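Local coordinates for protein DyP2 (Amycolatopsis sp. ATCC 39116, PDB 4G2C) that is a multifunctional, heme-dependent dye-decolorizing peroxidase that also carries a manganese site and probably oxidises dyes, manganese and lignin-related compounds, at residues L282-D293 and A466-V474. Numbering follows the deposited sequence.
Sequences LFKEAERDLAHD and ATDPIPQAV. With MN (manganese (II) ion), chain D; ACT (acetate ion), chain Y.
A single carboxylate oxygen, Asp293 OD2, accepts both polar bonds that join segment 282-293, most of helix 280-293, to segment 466-474. Thr467 OG1 reaches it at 3.0 Å on the syn lone pair. Thr467 N comes from above the carboxylate plane, with an N-H...O angle of 165° and 3.1 Å to Asp293 OD2. The hydroxyl can share the oxygen with its own amide because chi1 of Thr467 is 66°, which leaves OG1 between the backbone N and the carbonyl carbon. Thr467 CG2 lies against Asp293 OD1.

The remainder of the contact is apolar. Ala286 CB sits over Pro471 CD at 3.8 Å, with Ile470 CG2 close by. With CG anti to the backbone N (chi1 177°), the isobutyl group of Leu282 is carried onto the proline ring, CD1 resting on Pro471 CG, also at 3.8 Å. Ala473 CB meets Phe283 CB at 3.9 Å and lies near the plane of the ring, at its edge.

In this DyP-type peroxidase, the loop leads into strand 474-484, whose first residue, Val474, touches the heme. The Phe283 ring stacks on Phe215. Leu308 of helix 303-309 packs against Phe283, Leu290 and Ile470.

Glu287 points away from the loop and binds manganese through OE2 at 2.3 Å, together with Glu313 and a water. Its OE1 forms a salt bridge with Lys284 NZ at 2.7 Å, one turn back on the helix.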
loop_
_atom_site.group_PDB
_atom_site.type_symbol
_atom_site.label_atom_id
_atom_site.label_comp_id
_atom_site.label_asym_id
_atom_site.label_seq_id
_atom_site.Cartn_x
_atom_site.Cartn_y
_atom_site.Cartn_z
ATOM N N LEU A 282 -0.040 -18.563 -12.201
ATOM C CA LEU A 282 -0.820 -18.123 -13.341
ATOM C C LEU A 282 -0.235 -16.827 -13.907
ATOM O O LEU A 282 -0.265 -16.582 -15.127
ATOM C CB LEU A 282 -2.264 -17.920 -12.910
ATOM C CG LEU A 282 -3.286 -17.382 -13.896
ATOM C CD1 LEU A 282 -3.452 -18.298 -15.082
ATOM C CD2 LEU A 282 -4.603 -17.221 -13.155
ATOM N N PHE A 283 0.298 -15.999 -13.014
ATOM C CA PHE A 283 0.890 -14.728 -13.430
ATOM C C PHE A 283 2.130 -14.969 -14.284
ATOM O O PHE A 283 2.350 -14.270 -15.271
ATOM C CB PHE A 283 1.212 -13.820 -12.218
ATOM C CG PHE A 283 1.553 -12.410 -12.598
ATOM C CD1 PHE A 283 0.551 -11.474 -12.814
ATOM C CD2 PHE A 283 2.875 -12.026 -12.781
ATOM C CE1 PHE A 283 0.864 -10.176 -13.189
ATOM C CE2 PHE A 283 3.190 -10.735 -13.147
ATOM C CZ PHE A 283 2.184 -9.810 -13.352
ATOM N N LYS A 284 2.932 -15.963 -13.904
ATOM C CA LYS A 284 4.119 -16.321 -14.679
ATOM C C LYS A 284 3.760 -16.997 -16.001
ATOM O O LYS A 284 4.495 -16.876 -16.975
ATOM C CB LYS A 284 5.067 -17.210 -13.879
ATOM C CG LYS A 284 5.742 -16.507 -12.743
ATOM C CD LYS A 284 6.387 -15.195 -13.196
ATOM C CE LYS A 284 7.109 -14.527 -12.033
ATOM N NZ LYS A 284 7.597 -13.164 -12.349
ATOM N N GLU A 285 2.640 -17.705 -16.034
ATOM C CA GLU A 285 2.192 -18.320 -17.266
ATOM C C GLU A 285 1.763 -17.185 -18.165
ATOM O O GLU A 285 2.035 -17.174 -19.374
ATOM C CB GLU A 285 1.011 -19.272 -17.020
ATOM C CG GLU A 285 1.386 -20.582 -16.347
ATOM C CD GLU A 285 0.180 -21.482 -16.100
ATOM O OE1 GLU A 285 -0.912 -20.956 -15.786
ATOM O OE2 GLU A 285 0.317 -22.717 -16.233
ATOM N N ALA A 286 1.084 -16.223 -17.563
ATOM C CA ALA A 286 0.635 -15.057 -18.298
ATOM C C ALA A 286 1.815 -14.308 -18.882
ATOM O O ALA A 286 1.751 -13.899 -20.029
ATOM C CB ALA A 286 -0.228 -14.142 -17.423
ATOM N N GLU A 287 2.889 -14.125 -18.106
ATOM C CA GLU A 287 4.101 -13.483 -18.648
ATOM C C GLU A 287 4.567 -14.274 -19.863
ATOM O O GLU A 287 4.860 -13.699 -20.919
ATOM C CB GLU A 287 5.257 -13.403 -17.628
ATOM C CG GLU A 287 4.996 -12.567 -16.370
ATOM C CD GLU A 287 6.242 -12.368 -15.482
ATOM O OE1 GLU A 287 6.055 -11.997 -14.295
ATOM O OE2 GLU A 287 7.401 -12.560 -15.955
ATOM N N ARG A 288 4.636 -15.596 -19.709
ATOM C CA ARG A 288 5.106 -16.460 -20.788
ATOM C C ARG A 288 4.258 -16.307 -22.054
ATOM O O ARG A 288 4.791 -16.081 -23.135
ATOM C CB ARG A 288 5.129 -17.924 -20.344
ATOM C CG ARG A 288 5.586 -18.888 -21.435
ATOM C CD ARG A 288 5.100 -20.300 -21.143
ATOM N NE ARG A 288 3.639 -20.356 -21.052
ATOM C CZ ARG A 288 2.972 -21.115 -20.180
ATOM N NH1 ARG A 288 3.636 -21.886 -19.323
ATOM N NH2 ARG A 288 1.642 -21.107 -20.165
ATOM N N ASP A 289 2.943 -16.433 -21.903
ATOM C CA ASP A 289 2.026 -16.377 -23.029
ATOM C C ASP A 289 2.036 -15.026 -23.757
ATOM O O ASP A 289 1.929 -14.988 -24.986
ATOM C CB ASP A 289 0.596 -16.731 -22.596
ATOM C CG ASP A 289 0.469 -18.170 -22.087
ATOM O OD1 ASP A 289 1.365 -19.004 -22.360
ATOM O OD2 ASP A 289 -0.536 -18.462 -21.406
ATOM N N LEU A 290 2.142 -13.926 -23.009
ATOM C CA LEU A 290 2.195 -12.601 -23.633
ATOM C C LEU A 290 3.482 -12.458 -24.435
ATOM O O LEU A 290 3.468 -11.945 -25.556
ATOM C CB LEU A 290 2.076 -11.469 -22.592
ATOM C CG LEU A 290 2.286 -10.020 -23.067
ATOM C CD1 LEU A 290 1.284 -9.608 -24.146
ATOM C CD2 LEU A 290 2.226 -9.028 -21.910
ATOM N N ALA A 291 4.593 -12.921 -23.866
ATOM C CA ALA A 291 5.868 -12.877 -24.575
ATOM C C ALA A 291 5.742 -13.637 -25.893
ATOM O O ALA A 291 6.087 -13.125 -26.956
ATOM C CB ALA A 291 7.002 -13.460 -23.720
ATOM N N HIS A 292 5.237 -14.861 -25.817
ATOM C CA HIS A 292 5.058 -15.663 -27.020
ATOM C C HIS A 292 4.160 -14.957 -28.025
ATOM O O HIS A 292 4.469 -14.918 -29.219
ATOM C CB HIS A 292 4.491 -17.046 -26.686
ATOM C CG HIS A 292 4.323 -17.925 -27.884
ATOM N ND1 HIS A 292 3.118 -18.073 -28.538
ATOM C CD2 HIS A 292 5.211 -18.695 -28.555
ATOM C CE1 HIS A 292 3.271 -18.899 -29.557
ATOM N NE2 HIS A 292 4.533 -19.290 -29.590
ATOM N N ASP A 293 3.053 -14.404 -27.533
ATOM C CA ASP A 293 2.109 -13.655 -28.359
ATOM C C ASP A 293 2.792 -12.506 -29.110
ATOM O O ASP A 293 2.507 -12.254 -30.284
ATOM C CB ASP A 293 1.006 -13.064 -27.477
ATOM C CG ASP A 293 -0.275 -13.885 -27.484
ATOM O OD1 ASP A 293 -0.331 -14.940 -28.161
ATOM O OD2 ASP A 293 -1.232 -13.463 -26.790
ATOM N N ALA A 466 -2.948 -8.709 -28.172
ATOM C CA ALA A 466 -2.791 -10.045 -27.614
ATOM C C ALA A 466 -3.977 -10.907 -28.006
ATOM O O ALA A 466 -5.057 -10.397 -28.301
ATOM C CB ALA A 466 -2.652 -9.984 -26.082
ATOM N N THR A 467 -3.768 -12.217 -27.993
ATOM C CA THR A 467 -4.821 -13.158 -28.322
ATOM C C THR A 467 -5.845 -13.297 -27.188
ATOM O O THR A 467 -7.003 -13.637 -27.429
ATOM C CB THR A 467 -4.232 -14.546 -28.658
ATOM O OG1 THR A 467 -3.619 -15.109 -27.491
ATOM C CG2 THR A 467 -3.194 -14.424 -29.760
ATOM N N ASP A 468 -5.422 -13.039 -25.954
ATOM C CA ASP A 468 -6.329 -13.134 -24.806
ATOM C C ASP A 468 -6.106 -12.008 -23.797
ATOM O O ASP A 468 -5.061 -11.358 -23.783
ATOM C CB ASP A 468 -6.186 -14.484 -24.070
ATOM C CG ASP A 468 -6.684 -15.689 -24.893
ATOM O OD1 ASP A 468 -7.907 -15.787 -25.167
ATOM O OD2 ASP A 468 -5.848 -16.558 -25.229
ATOM N N PRO A 469 -7.100 -11.790 -22.930
ATOM C CA PRO A 469 -6.928 -10.901 -21.778
ATOM C C PRO A 469 -5.929 -11.517 -20.814
ATOM O O PRO A 469 -5.849 -12.734 -20.738
ATOM C CB PRO A 469 -8.327 -10.876 -21.147
ATOM C CG PRO A 469 -8.993 -12.143 -21.625
ATOM C CD PRO A 469 -8.452 -12.385 -22.990
ATOM N N ILE A 470 -5.156 -10.703 -20.111
ATOM C CA ILE A 470 -4.328 -11.232 -19.047
ATOM C C ILE A 470 -5.257 -11.780 -17.964
ATOM O O ILE A 470 -6.174 -11.098 -17.517
ATOM C CB ILE A 470 -3.425 -10.161 -18.439
ATOM C CG1 ILE A 470 -2.696 -9.381 -19.544
ATOM C CG2 ILE A 470 -2.451 -10.791 -17.454
ATOM C CD1 ILE A 470 -1.725 -10.200 -20.371
ATOM N N PRO A 471 -5.042 -13.038 -17.559
ATOM C CA PRO A 471 -5.927 -13.618 -16.544
ATOM C C PRO A 471 -5.744 -12.901 -15.202
ATOM O O PRO A 471 -4.633 -12.438 -14.923
ATOM C CB PRO A 471 -5.447 -15.078 -16.458
ATOM C CG PRO A 471 -4.000 -15.036 -16.918
ATOM C CD PRO A 471 -4.026 -13.998 -18.036
ATOM N N GLN A 472 -6.817 -12.793 -14.413
ATOM C CA GLN A 472 -6.756 -12.180 -13.087
ATOM C C GLN A 472 -6.046 -13.114 -12.108
ATOM O O GLN A 472 -6.565 -14.185 -11.779
ATOM C CB GLN A 472 -8.168 -11.855 -12.569
ATOM C CG GLN A 472 -8.194 -10.928 -11.344
ATOM C CD GLN A 472 -9.584 -10.796 -10.677
ATOM O OE1 GLN A 472 -10.607 -10.564 -11.334
ATOM N NE2 GLN A 472 -9.606 -10.938 -9.363
ATOM N N ALA A 473 -4.864 -12.709 -11.641
ATOM C CA ALA A 473 -4.055 -13.556 -10.757
ATOM C C ALA A 473 -4.040 -13.065 -9.314
ATOM O O ALA A 473 -3.347 -13.629 -8.459
ATOM C CB ALA A 473 -2.620 -13.696 -11.295
ATOM N N VAL A 474 -4.791 -12.003 -9.051
ATOM C CA VAL A 474 -4.902 -11.468 -7.702
ATOM C C VAL A 474 -6.345 -11.552 -7.219
ATOM O O VAL A 474 -7.270 -11.097 -7.900
ATOM C CB VAL A 474 -4.386 -10.019 -7.630
ATOM C CG1 VAL A 474 -4.786 -9.360 -6.304
ATOM C CG2 VAL A 474 -2.857 -9.986 -7.853
HETATM MN MN MN D . 9.615 -12.051 -15.540
HETATM C C ACT Y . -6.836 -7.248 -19.579
HETATM O O ACT Y . -5.902 -7.686 -20.327
HETATM O OXT ACT Y . -6.567 -6.594 -18.537
HETATM C CH3 ACT Y . -8.278 -7.500 -19.851
HETATM O O HOH W 1 9.776 -9.782 -15.985
#